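Local coordinates for protein endonuclease and methylase LlaGI (Lactococcus lactis, PDB 5FFJ) that binds DNA as a Type ISP restriction-modification enzyme, joining a helicase-like ATPase to a probable adenine N6-methyltransferase, its nuclease part being deleted in this construct, at residues A[703-708]-A[967-972]; A[920-925]-A[973-978]; A[948-953]-A[977-982]. All coordinates share one frame; numbering follows the deposited sequence.

Contact 1 (A[703-708]-A[967-972]). With nucleotides of chain B.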
loop_
_atom_site.group_PDB
_atom_site.type_symbol
_atom_site.label_atom_id
_atom_site.label_comp_id
_atom_site.label_asym_id
_atom_site.label_seq_id
_atom_site.Cartn_x
_atom_site.Cartn_y
_atom_site.Cartn_z
ATOM N N VAL A 703 -6.466 -2.654 7.868
ATOM C CA VAL A 703 -5.516 -2.752 8.973
ATOM C C VAL A 703 -6.129 -3.571 10.102
ATOM O O VAL A 703 -7.207 -3.247 10.599
ATOM C CB VAL A 703 -5.108 -1.371 9.529
ATOM C CG1 VAL A 703 -3.825 -1.494 10.344
ATOM C CG2 VAL A 703 -4.931 -0.352 8.410
ATOM N N PHE A 704 -5.441 -4.635 10.499
ATOM C CA PHE A 704 -5.905 -5.477 11.594
ATOM C C PHE A 704 -5.523 -4.860 12.937
ATOM O O PHE A 704 -4.344 -4.674 13.233
ATOM C CB PHE A 704 -5.325 -6.886 11.471
ATOM C CG PHE A 704 -5.534 -7.733 12.692
ATOM C CD1 PHE A 704 -6.778 -8.277 12.969
ATOM C CD2 PHE A 704 -4.487 -7.986 13.564
ATOM C CE1 PHE A 704 -6.974 -9.056 14.095
ATOM C CE2 PHE A 704 -4.677 -8.765 14.691
ATOM C CZ PHE A 704 -5.923 -9.301 14.957
ATOM N N THR A 705 -6.530 -4.547 13.745
ATOM C CA THR A 705 -6.304 -3.911 15.038
ATOM C C THR A 705 -5.978 -4.950 16.114
ATOM O O THR A 705 -6.734 -5.907 16.292
ATOM C CB THR A 705 -7.535 -3.104 15.482
ATOM O OG1 THR A 705 -7.984 -2.274 14.402
ATOM C CG2 THR A 705 -7.196 -2.236 16.689
ATOM N N PRO A 706 -4.850 -4.770 16.829
ATOM C CA PRO A 706 -4.487 -5.672 17.931
ATOM C C PRO A 706 -5.598 -5.854 18.965
ATOM O O PRO A 706 -6.187 -4.876 19.424
ATOM C CB PRO A 706 -3.272 -4.983 18.558
ATOM C CG PRO A 706 -2.646 -4.252 17.430
ATOM C CD PRO A 706 -3.775 -3.798 16.548
ATOM N N ILE A 707 -5.867 -7.106 19.322
ATOM C CA ILE A 707 -6.911 -7.443 20.286
ATOM C C ILE A 707 -6.633 -6.849 21.667
ATOM O O ILE A 707 -7.560 -6.467 22.382
ATOM C CB ILE A 707 -7.061 -8.977 20.407
ATOM C CG1 ILE A 707 -7.705 -9.541 19.140
ATOM C CG2 ILE A 707 -7.909 -9.357 21.619
ATOM C CD1 ILE A 707 -7.250 -10.943 18.791
ATOM N N GLU A 708 -5.361 -6.783 22.046
ATOM C CA GLU A 708 -4.982 -6.227 23.340
ATOM C C GLU A 708 -5.348 -4.745 23.417
ATOM O O GLU A 708 -5.584 -4.210 24.500
ATOM C CB GLU A 708 -3.483 -6.406 23.598
ATOM C CG GLU A 708 -2.992 -7.848 23.547
ATOM C CD GLU A 708 -2.650 -8.309 22.142
ATOM O OE1 GLU A 708 -3.147 -7.698 21.173
ATOM O OE2 GLU A 708 -1.877 -9.281 22.008
ATOM N N LYS A 967 5.991 -0.657 17.006
ATOM C CA LYS A 967 4.842 -0.115 16.292
ATOM C C LYS A 967 3.599 -0.947 16.605
ATOM O O LYS A 967 3.552 -2.136 16.294
ATOM C CB LYS A 967 5.110 -0.096 14.784
ATOM C CG LYS A 967 6.389 0.641 14.397
ATOM C CD LYS A 967 6.714 0.488 12.919
ATOM C CE LYS A 967 7.193 -0.917 12.599
ATOM N NZ LYS A 967 7.918 -0.965 11.303
ATOM N N ILE A 968 2.605 -0.317 17.224
ATOM C CA ILE A 968 1.405 -1.014 17.694
ATOM C C ILE A 968 0.702 -1.834 16.608
ATOM O O ILE A 968 0.191 -2.919 16.882
ATOM C CB ILE A 968 0.384 -0.017 18.284
ATOM C CG1 ILE A 968 0.907 0.558 19.603
ATOM C CG2 ILE A 968 -0.976 -0.692 18.493
ATOM C CD1 ILE A 968 0.892 -0.423 20.761
ATOM N N PHE A 969 0.647 -1.297 15.394
ATOM C CA PHE A 969 0.063 -2.012 14.265
ATOM C C PHE A 969 1.147 -2.661 13.402
ATOM O O PHE A 969 0.894 -3.037 12.256
ATOM C CB PHE A 969 -0.799 -1.060 13.430
ATOM C CG PHE A 969 -1.888 -0.386 14.221
ATOM C CD1 PHE A 969 -3.148 -0.954 14.313
ATOM C CD2 PHE A 969 -1.646 0.804 14.888
ATOM C CE1 PHE A 969 -4.150 -0.343 15.048
ATOM C CE2 PHE A 969 -2.643 1.419 15.625
ATOM C CZ PHE A 969 -3.897 0.846 15.704
ATOM N N GLY A 970 2.347 -2.802 13.966
ATOM C CA GLY A 970 3.461 -3.418 13.266
ATOM C C GLY A 970 3.728 -2.771 11.924
ATOM O O GLY A 970 4.017 -1.579 11.841
ATOM N N SER A 971 3.612 -3.564 10.864
ATOM C CA SER A 971 3.842 -3.078 9.511
ATOM C C SER A 971 2.635 -2.308 8.975
ATOM O O SER A 971 2.619 -1.888 7.819
ATOM C CB SER A 971 4.170 -4.250 8.583
ATOM O OG SER A 971 3.273 -5.329 8.798
ATOM N N GLY A 972 1.629 -2.116 9.822
ATOM C CA GLY A 972 0.402 -1.459 9.411
ATOM C C GLY A 972 0.504 0.054 9.397
ATOM O O GLY A 972 -0.052 0.710 8.515
ATOM P P DA B 11 -0.417 8.999 6.499
ATOM O OP1 DA B 11 -0.702 8.522 5.127
ATOM O OP2 DA B 11 -1.454 9.746 7.250
ATOM O "O5'" DA B 11 0.043 7.740 7.374
ATOM C "C5'" DA B 11 -0.925 6.900 7.987
ATOM C "C4'" DA B 11 -0.359 5.515 8.228
ATOM O "O4'" DA B 11 -1.244 4.768 9.107
ATOM C "C3'" DA B 11 -0.231 4.652 6.981
ATOM O "O3'" DA B 11 0.790 3.659 7.140
ATOM C "C2'" DA B 11 -1.620 4.038 6.906
ATOM C "C1'" DA B 11 -1.872 3.722 8.377
ATOM N N9 DA B 11 -3.277 3.664 8.777
ATOM C C8 DA B 11 -4.353 4.229 8.150
ATOM N N7 DA B 11 -5.493 4.018 8.766
ATOM C C5 DA B 11 -5.138 3.273 9.878
ATOM C C6 DA B 11 -5.889 2.727 10.936
ATOM N N6 DA B 11 -7.214 2.860 11.043
ATOM N N1 DA B 11 -5.224 2.036 11.884
ATOM C C2 DA B 11 -3.898 1.903 11.774
ATOM N N3 DA B 11 -3.089 2.370 10.827
ATOM C C4 DA B 11 -3.777 3.051 9.901
ATOM P P DG B 12 2.347 4.059 7.172
ATOM O OP1 DG B 12 2.627 4.773 8.437
ATOM O OP2 DG B 12 2.698 4.682 5.876
ATOM O "O5'" DG B 12 3.095 2.651 7.289
ATOM C "C5'" DG B 12 2.856 1.637 6.322
ATOM C "C4'" DG B 12 3.679 1.873 5.075
ATOM O "O4'" DG B 12 5.060 2.101 5.454
ATOM C "C3'" DG B 12 3.726 0.700 4.115
ATOM O "O3'" DG B 12 3.986 1.155 2.777
ATOM C "C2'" DG B 12 4.854 -0.141 4.703
ATOM C "C1'" DG B 12 5.817 0.916 5.256
ATOM N N9 DG B 12 6.470 0.555 6.525
ATOM C C8 DG B 12 5.971 -0.229 7.543
ATOM N N7 DG B 12 6.795 -0.362 8.551
ATOM C C5 DG B 12 7.909 0.382 8.180
ATOM C C6 DG B 12 9.127 0.614 8.867
ATOM O O6 DG B 12 9.476 0.194 9.979
ATOM N N1 DG B 12 9.984 1.429 8.131
ATOM C C2 DG B 12 9.701 1.948 6.891
ATOM N N2 DG B 12 10.644 2.713 6.334
ATOM N N3 DG B 12 8.568 1.738 6.240
ATOM C C4 DG B 12 7.722 0.950 6.938
#
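The ring of Phe969 is the bump of this contact, and the hollow that takes it is built by Val703, Thr705 and Pro706 where 703-708 enters helix 707-725. Pro706, the N-cap residue, brings CD to 3.7 Å from Phe969 CD1, and Thr705 CG2 lies alongside, 3.9 Å from Phe969 CE1. Val703 CG1, anti to its backbone N (chi1 -162°), approaches obliquely and packs 4.1 Å from Phe969 CD1. Pro706 CG also reaches Ile968 CG2, which covers the rim of one ring face. The opposite face receives the C2 edge of the DA11 adenine of chain B, roughly perpendicular to the ring, with C2 3.7 Å above the plane, over its centre. Val703 CG2 rests against C4 and C5 of the same base. A type I turn from Lys967 to Gly970, closed by Gly970 N to Lys967 O at 2.7 Å, carries Lys967 and Phe969 to the DNA. Lys967, bent at chi3, gives hydrogen bonds to O6 and N7 on the major-groove edge of DG12 of chain B. An alanine in place of Phe969 would remove the ring on which C2 rests and would probably loosen both the adenine and the Pro706 packing. Asn854 and Tyr857 of the probable catalytic NPPY motif touch Phe969. The chemistry divides: apolar surfaces hold the probable target adenine, while the Lys967 ammonium meets two acceptors of the next guanine, consistent with base reading.

Contact 2 (A[920-925]-A[973-978]). With nucleotides of chain B.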
loop_
_atom_site.group_PDB
_atom_site.type_symbol
_atom_site.label_atom_id
_atom_site.label_comp_id
_atom_site.label_asym_id
_atom_site.label_seq_id
_atom_site.Cartn_x
_atom_site.Cartn_y
_atom_site.Cartn_z
ATOM N N VAL A 920 -8.319 4.309 19.161
ATOM C CA VAL A 920 -6.892 4.166 18.913
ATOM C C VAL A 920 -6.608 5.002 17.672
ATOM O O VAL A 920 -7.238 4.811 16.630
ATOM C CB VAL A 920 -6.453 2.691 18.713
ATOM C CG1 VAL A 920 -7.255 2.010 17.604
ATOM C CG2 VAL A 920 -4.962 2.618 18.416
ATOM N N SER A 921 -5.682 5.946 17.790
ATOM C CA SER A 921 -5.478 6.935 16.738
ATOM C C SER A 921 -4.024 7.353 16.604
ATOM O O SER A 921 -3.171 6.961 17.401
ATOM C CB SER A 921 -6.334 8.170 17.015
ATOM O OG SER A 921 -6.047 8.699 18.300
ATOM N N ASN A 922 -3.754 8.152 15.577
ATOM C CA ASN A 922 -2.481 8.843 15.466
ATOM C C ASN A 922 -2.331 9.760 16.675
ATOM O O ASN A 922 -3.197 10.594 16.936
ATOM C CB ASN A 922 -2.410 9.635 14.158
ATOM C CG ASN A 922 -1.027 10.193 13.882
ATOM O OD1 ASN A 922 -0.206 10.342 14.788
ATOM N ND2 ASN A 922 -0.764 10.511 12.620
ATOM N N GLY A 923 -1.239 9.598 17.414
ATOM C CA GLY A 923 -1.037 10.333 18.651
ATOM C C GLY A 923 -0.274 11.632 18.472
ATOM O O GLY A 923 0.200 12.216 19.446
ATOM N N SER A 924 -0.156 12.088 17.229
ATOM C CA SER A 924 0.591 13.306 16.920
ATOM C C SER A 924 0.064 14.510 17.693
ATOM O O SER A 924 0.841 15.313 18.210
ATOM C CB SER A 924 0.536 13.601 15.419
ATOM O OG SER A 924 -0.791 13.864 14.998
ATOM N N TYR A 925 -1.258 14.617 17.782
ATOM C CA TYR A 925 -1.901 15.797 18.350
ATOM C C TYR A 925 -1.512 16.061 19.804
ATOM O O TYR A 925 -1.724 17.166 20.305
ATOM C CB TYR A 925 -3.419 15.663 18.254
ATOM C CG TYR A 925 -3.980 14.578 19.135
ATOM C CD1 TYR A 925 -4.322 14.841 20.454
ATOM C CD2 TYR A 925 -4.164 13.292 18.651
ATOM C CE1 TYR A 925 -4.828 13.856 21.265
ATOM C CE2 TYR A 925 -4.673 12.300 19.455
ATOM C CZ TYR A 925 -5.003 12.588 20.761
ATOM O OH TYR A 925 -5.509 11.601 21.564
ATOM N N SER A 973 1.211 0.609 10.378
ATOM C CA SER A 973 1.327 2.057 10.511
ATOM C C SER A 973 2.659 2.470 11.121
ATOM O O SER A 973 3.194 1.793 12.001
ATOM C CB SER A 973 0.179 2.603 11.359
ATOM O OG SER A 973 0.394 3.965 11.688
ATOM N N ARG A 974 3.174 3.601 10.649
ATOM C CA ARG A 974 4.465 4.118 11.085
ATOM C C ARG A 974 4.292 5.290 12.047
ATOM O O ARG A 974 5.257 5.748 12.660
ATOM C CB ARG A 974 5.291 4.552 9.869
ATOM C CG ARG A 974 6.778 4.278 10.000
ATOM C CD ARG A 974 7.335 3.616 8.752
ATOM N NE ARG A 974 7.538 4.551 7.647
ATOM C CZ ARG A 974 8.618 5.313 7.496
ATOM N NH1 ARG A 974 9.601 5.268 8.387
ATOM N NH2 ARG A 974 8.715 6.128 6.456
ATOM N N THR A 975 3.059 5.769 12.176
ATOM C CA THR A 975 2.773 6.961 12.967
ATOM C C THR A 975 2.815 6.698 14.465
ATOM O O THR A 975 2.687 5.558 14.911
ATOM C CB THR A 975 1.388 7.533 12.632
ATOM O OG1 THR A 975 0.380 6.574 12.975
ATOM C CG2 THR A 975 1.287 7.870 11.154
ATOM N N SER A 976 2.992 7.763 15.239
ATOM C CA SER A 976 2.846 7.681 16.682
ATOM C C SER A 976 1.419 7.250 16.993
ATOM O O SER A 976 0.472 7.796 16.425
ATOM C CB SER A 976 3.161 9.025 17.344
ATOM O OG SER A 976 3.221 8.898 18.756
ATOM N N ILE A 977 1.267 6.267 17.877
ATOM C CA ILE A 977 -0.051 5.759 18.247
ATOM C C ILE A 977 -0.404 6.156 19.677
ATOM O O ILE A 977 0.461 6.211 20.553
ATOM C CB ILE A 977 -0.118 4.224 18.111
ATOM C CG1 ILE A 977 0.152 3.804 16.663
ATOM C CG2 ILE A 977 -1.471 3.695 18.571
ATOM C CD1 ILE A 977 -0.817 4.388 15.642
ATOM N N ALA A 978 -1.685 6.427 19.904
ATOM C CA ALA A 978 -2.168 6.784 21.228
ATOM C C ALA A 978 -3.624 6.380 21.385
ATOM O O ALA A 978 -4.410 6.478 20.441
ATOM C CB ALA A 978 -2.005 8.277 21.472
ATOM P P DG B 12 2.347 4.059 7.172
ATOM O OP1 DG B 12 2.627 4.773 8.437
ATOM O OP2 DG B 12 2.698 4.682 5.876
ATOM O "O5'" DG B 12 3.095 2.651 7.289
ATOM C "C5'" DG B 12 2.856 1.637 6.322
ATOM C "C4'" DG B 12 3.679 1.873 5.075
ATOM O "O4'" DG B 12 5.060 2.101 5.454
ATOM C "C3'" DG B 12 3.726 0.700 4.115
ATOM O "O3'" DG B 12 3.986 1.155 2.777
ATOM C "C2'" DG B 12 4.854 -0.141 4.703
ATOM C "C1'" DG B 12 5.817 0.916 5.256
ATOM N N9 DG B 12 6.470 0.555 6.525
ATOM C C8 DG B 12 5.971 -0.229 7.543
ATOM N N7 DG B 12 6.795 -0.362 8.551
ATOM C C5 DG B 12 7.909 0.382 8.180
ATOM C C6 DG B 12 9.127 0.614 8.867
ATOM O O6 DG B 12 9.476 0.194 9.979
ATOM N N1 DG B 12 9.984 1.429 8.131
ATOM C C2 DG B 12 9.701 1.948 6.891
ATOM N N2 DG B 12 10.644 2.713 6.334
ATOM N N3 DG B 12 8.568 1.738 6.240
ATOM C C4 DG B 12 7.722 0.950 6.938
ATOM P P DA B 11 -0.417 8.999 6.499
ATOM O OP1 DA B 11 -0.702 8.522 5.127
ATOM O OP2 DA B 11 -1.454 9.746 7.250
ATOM O "O5'" DA B 11 0.043 7.740 7.374
ATOM C "C5'" DA B 11 -0.925 6.900 7.987
ATOM C "C4'" DA B 11 -0.359 5.515 8.228
ATOM O "O4'" DA B 11 -1.244 4.768 9.107
ATOM C "C3'" DA B 11 -0.231 4.652 6.981
ATOM O "O3'" DA B 11 0.790 3.659 7.140
ATOM C "C2'" DA B 11 -1.620 4.038 6.906
ATOM C "C1'" DA B 11 -1.872 3.722 8.377
ATOM N N9 DA B 11 -3.277 3.664 8.777
ATOM C C8 DA B 11 -4.353 4.229 8.150
ATOM N N7 DA B 11 -5.493 4.018 8.766
ATOM C C5 DA B 11 -5.138 3.273 9.878
ATOM C C6 DA B 11 -5.889 2.727 10.936
ATOM N N6 DA B 11 -7.214 2.860 11.043
ATOM N N1 DA B 11 -5.224 2.036 11.884
ATOM C C2 DA B 11 -3.898 1.903 11.774
ATOM N N3 DA B 11 -3.089 2.370 10.827
ATOM C C4 DA B 11 -3.777 3.051 9.901
ATOM P P DC B 10 1.634 12.945 11.624
ATOM O OP1 DC B 10 0.356 12.835 12.368
ATOM O OP2 DC B 10 2.909 12.841 12.372
ATOM O "O5'" DC B 10 1.662 11.877 10.433
ATOM C "C5'" DC B 10 0.559 11.789 9.540
ATOM C "C4'" DC B 10 1.022 11.713 8.094
ATOM O "O4'" DC B 10 2.128 12.639 7.880
ATOM C "C3'" DC B 10 1.529 10.335 7.654
ATOM O "O3'" DC B 10 0.893 9.925 6.442
ATOM C "C2'" DC B 10 3.032 10.535 7.482
ATOM C "C1'" DC B 10 3.128 12.004 7.115
ATOM N N1 DC B 10 4.458 12.620 7.435
ATOM C C2 DC B 10 5.345 12.977 6.405
ATOM O O2 DC B 10 5.018 12.787 5.226
ATOM N N3 DC B 10 6.542 13.527 6.735
ATOM C C4 DC B 10 6.859 13.717 8.019
ATOM N N4 DC B 10 8.047 14.261 8.302
ATOM C C5 DC B 10 5.972 13.358 9.070
ATOM C C6 DC B 10 4.799 12.818 8.737
#
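Two antiparallel strand ends meet here in the core sheet of the methyltransferase, a Rossmann-like fold in which the reversed strand 977-984 lies beside 915-922, as in class I methyltransferases. Ser921 and Ala978 form a hydrogen-bonded pair: Ser921 N gives to Ala978 O at 3.0 Å, and Ala978 N returns a bond to Ser921 O. Past the non-hydrogen-bonded pair Asn922-Ile977 the strand pairing ends, but Gly923 N still bonds Ser976 O at 2.7 Å, almost straight (171°) though from well above the carbonyl plane. Gly923 CA lies 3.6 Å from Ala978 CB, so a side chain on Gly923 would collide there. Val920 CG2 meets Ile977 CG2 obliquely.

Beyond the sheet both segments turn to the DNA of chain B. Asn922 CG is anti to its backbone N (chi1 -171°), which lets OD1 close an Asx turn with Ser924 N while ND2 bonds weakly to OP1 of DC10; Ser924 OG makes a second weak bond to that oxygen. Ser973 OG takes Thr975 N in an ST turn, accepts from Thr975 OG1 and gives to O4' of DA11. The DA11 base points away from those of DC10 and DG12, consistent with a flipped target adenine. Arg974 N bonds OP1 of DG12 at 2.6 Å, and its guanidinium lays one face over the same guanine, N2 standing 3.4 Å above the plane.

Contact 3 (A[948-953]-A[977-982])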
loop_
_atom_site.group_PDB
_atom_site.type_symbol
_atom_site.label_atom_id
_atom_site.label_comp_id
_atom_site.label_asym_id
_atom_site.label_seq_id
_atom_site.Cartn_x
_atom_site.Cartn_y
_atom_site.Cartn_z
ATOM N N PHE A 948 -3.431 8.088 26.488
ATOM C CA PHE A 948 -2.432 7.035 26.646
ATOM C C PHE A 948 -1.494 7.030 25.445
ATOM O O PHE A 948 -1.852 6.549 24.371
ATOM C CB PHE A 948 -3.115 5.670 26.800
ATOM C CG PHE A 948 -2.221 4.585 27.359
ATOM C CD1 PHE A 948 -0.980 4.881 27.908
ATOM C CD2 PHE A 948 -2.631 3.263 27.331
ATOM C CE1 PHE A 948 -0.172 3.880 28.418
ATOM C CE2 PHE A 948 -1.825 2.258 27.838
ATOM C CZ PHE A 948 -0.597 2.567 28.381
ATOM N N ASN A 949 -0.295 7.573 25.630
ATOM C CA ASN A 949 0.671 7.669 24.542
ATOM C C ASN A 949 1.445 6.367 24.371
ATOM O O ASN A 949 2.268 6.007 25.211
ATOM C CB ASN A 949 1.636 8.828 24.792
ATOM C CG ASN A 949 2.507 9.135 23.586
ATOM O OD1 ASN A 949 2.303 8.592 22.501
ATOM N ND2 ASN A 949 3.479 10.020 23.773
ATOM N N LEU A 950 1.167 5.668 23.275
ATOM C CA LEU A 950 1.785 4.375 22.995
ATOM C C LEU A 950 3.072 4.511 22.177
ATOM O O LEU A 950 3.707 3.508 21.844
ATOM C CB LEU A 950 0.788 3.472 22.259
ATOM C CG LEU A 950 -0.042 2.494 23.099
ATOM C CD1 LEU A 950 -0.451 3.082 24.441
ATOM C CD2 LEU A 950 -1.279 2.079 22.325
ATOM N N ARG A 951 3.448 5.748 21.862
ATOM C CA ARG A 951 4.672 6.021 21.111
ATOM C C ARG A 951 4.682 5.250 19.787
ATOM O O ARG A 951 3.644 5.109 19.138
ATOM C CB ARG A 951 5.899 5.664 21.955
ATOM C CG ARG A 951 5.909 6.296 23.343
ATOM C CD ARG A 951 6.124 7.799 23.277
ATOM N NE ARG A 951 7.405 8.137 22.661
ATOM C CZ ARG A 951 8.563 8.202 23.313
ATOM N NH1 ARG A 951 8.621 7.951 24.616
ATOM N NH2 ARG A 951 9.672 8.518 22.659
ATOM N N GLY A 952 5.852 4.763 19.385
ATOM C CA GLY A 952 5.958 3.903 18.221
ATOM C C GLY A 952 5.991 4.670 16.911
ATOM O O GLY A 952 5.485 4.192 15.895
ATOM N N ASP A 953 6.587 5.861 16.933
ATOM C CA ASP A 953 6.713 6.691 15.731
ATOM C C ASP A 953 8.015 6.371 15.008
ATOM O O ASP A 953 9.094 6.736 15.477
ATOM C CB ASP A 953 6.663 8.184 16.086
ATOM C CG ASP A 953 6.673 9.080 14.857
ATOM O OD1 ASP A 953 6.407 8.579 13.745
ATOM O OD2 ASP A 953 6.938 10.291 15.008
ATOM N N ILE A 977 1.267 6.267 17.877
ATOM C CA ILE A 977 -0.051 5.759 18.247
ATOM C C ILE A 977 -0.404 6.156 19.677
ATOM O O ILE A 977 0.461 6.211 20.553
ATOM C CB ILE A 977 -0.118 4.224 18.111
ATOM C CG1 ILE A 977 0.152 3.804 16.663
ATOM C CG2 ILE A 977 -1.471 3.695 18.571
ATOM C CD1 ILE A 977 -0.817 4.388 15.642
ATOM N N ALA A 978 -1.685 6.427 19.904
ATOM C CA ALA A 978 -2.168 6.784 21.228
ATOM C C ALA A 978 -3.624 6.380 21.385
ATOM O O ALA A 978 -4.410 6.478 20.441
ATOM C CB ALA A 978 -2.005 8.277 21.472
ATOM N N ILE A 979 -3.973 5.915 22.579
ATOM C CA ILE A 979 -5.359 5.622 22.905
ATOM C C ILE A 979 -5.965 6.818 23.623
ATOM O O ILE A 979 -5.428 7.289 24.628
ATOM C CB ILE A 979 -5.492 4.361 23.777
ATOM C CG1 ILE A 979 -5.225 3.112 22.931
ATOM C CG2 ILE A 979 -6.888 4.283 24.392
ATOM C CD1 ILE A 979 -5.146 1.822 23.725
ATOM N N SER A 980 -7.082 7.301 23.092
ATOM C CA SER A 980 -7.782 8.440 23.663
ATOM C C SER A 980 -9.184 8.058 24.089
ATOM O O SER A 980 -9.965 7.550 23.282
ATOM C CB SER A 980 -7.848 9.584 22.655
ATOM O OG SER A 980 -6.550 9.949 22.233
ATOM N N ILE A 981 -9.498 8.302 25.357
ATOM C CA ILE A 981 -10.865 8.154 25.836
ATOM C C ILE A 981 -11.370 9.504 26.336
ATOM O O ILE A 981 -10.932 10.013 27.369
ATOM C CB ILE A 981 -10.986 7.089 26.941
ATOM C CG1 ILE A 981 -9.842 7.211 27.941
ATOM C CG2 ILE A 981 -10.978 5.693 26.330
ATOM C CD1 ILE A 981 -10.136 6.537 29.263
ATOM N N LEU A 982 -12.288 10.081 25.568
ATOM C CA LEU A 982 -12.801 11.417 25.834
ATOM C C LEU A 982 -14.171 11.344 26.501
ATOM O O LEU A 982 -15.145 10.902 25.892
ATOM C CB LEU A 982 -12.883 12.217 24.532
ATOM C CG LEU A 982 -11.594 12.242 23.705
ATOM C CD1 LEU A 982 -11.865 12.742 22.300
ATOM C CD2 LEU A 982 -10.545 13.109 24.378
#
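Phe948 and Asn949, on opposite faces because the strand is extended, both hold CG anti to the backbone N (chi1 -163° and -170°); at Asn949 this brings OD1 within reach of Arg951 N. The positive phi of Arg951 (55°) goes with a bulge, in which Arg951 O accepts a nearly straight bond from Ile977 N. Phe948 and Ile979 form a hydrogen-bonded pair, with Phe948 N to Ile979 O and Ile979 N to Phe948 O both 2.8 Å. At the next, non-hydrogen-bonded pair, Asn949 CA lies 4.1 Å from Ala978 CB. Leu950 N then bonds Ile977 O at 2.9 Å. Asn949 OD1 closes an Asx turn by accepting Arg951 N at 3.1 Å from above the amide plane, while its ND2 goes to Tyr994. Leu950 CD2 wedges between Ile977 CG2 and Ile979 CD1, 4.1 Å from each. Leu950 CD1 sits over the centre of the Phe948 ring, 3.5 Å above it. Helix 707-725 packs on Ile979, and the Arg951 guanidinium forms salt bridges with Glu964 and Asp999. Leu950 and Arg951 both facing Ile977 make a classic beta bulge, here between 944-951 and the reversed strand 977-984, an antiparallel pair that is part of the seven-stranded sheet of class I methyltransferases.

Overall arrangement
From the N terminus, past the helicase-like ATPase and the coupler domain, the chain enters the methyltransferase, where 703-708 leads into helix 707-725. It then runs through the parallel strands to 920-925, at the end of strand 915-922, and on to 948-953, at the end of 944-951. The loop 967-972 closes contact 1 across 258 residues; 973-978 closes contact 2 across 47, and 977-982 closes contact 3 across 23. Contact 1 crosses both others, whereas contacts 2 and 3 end on the same strand and share Ile977 and Ala978. Phe969 touches Val920 and Ile977, and Ile968 touches Leu950, joining the DNA-facing loop to the sheet.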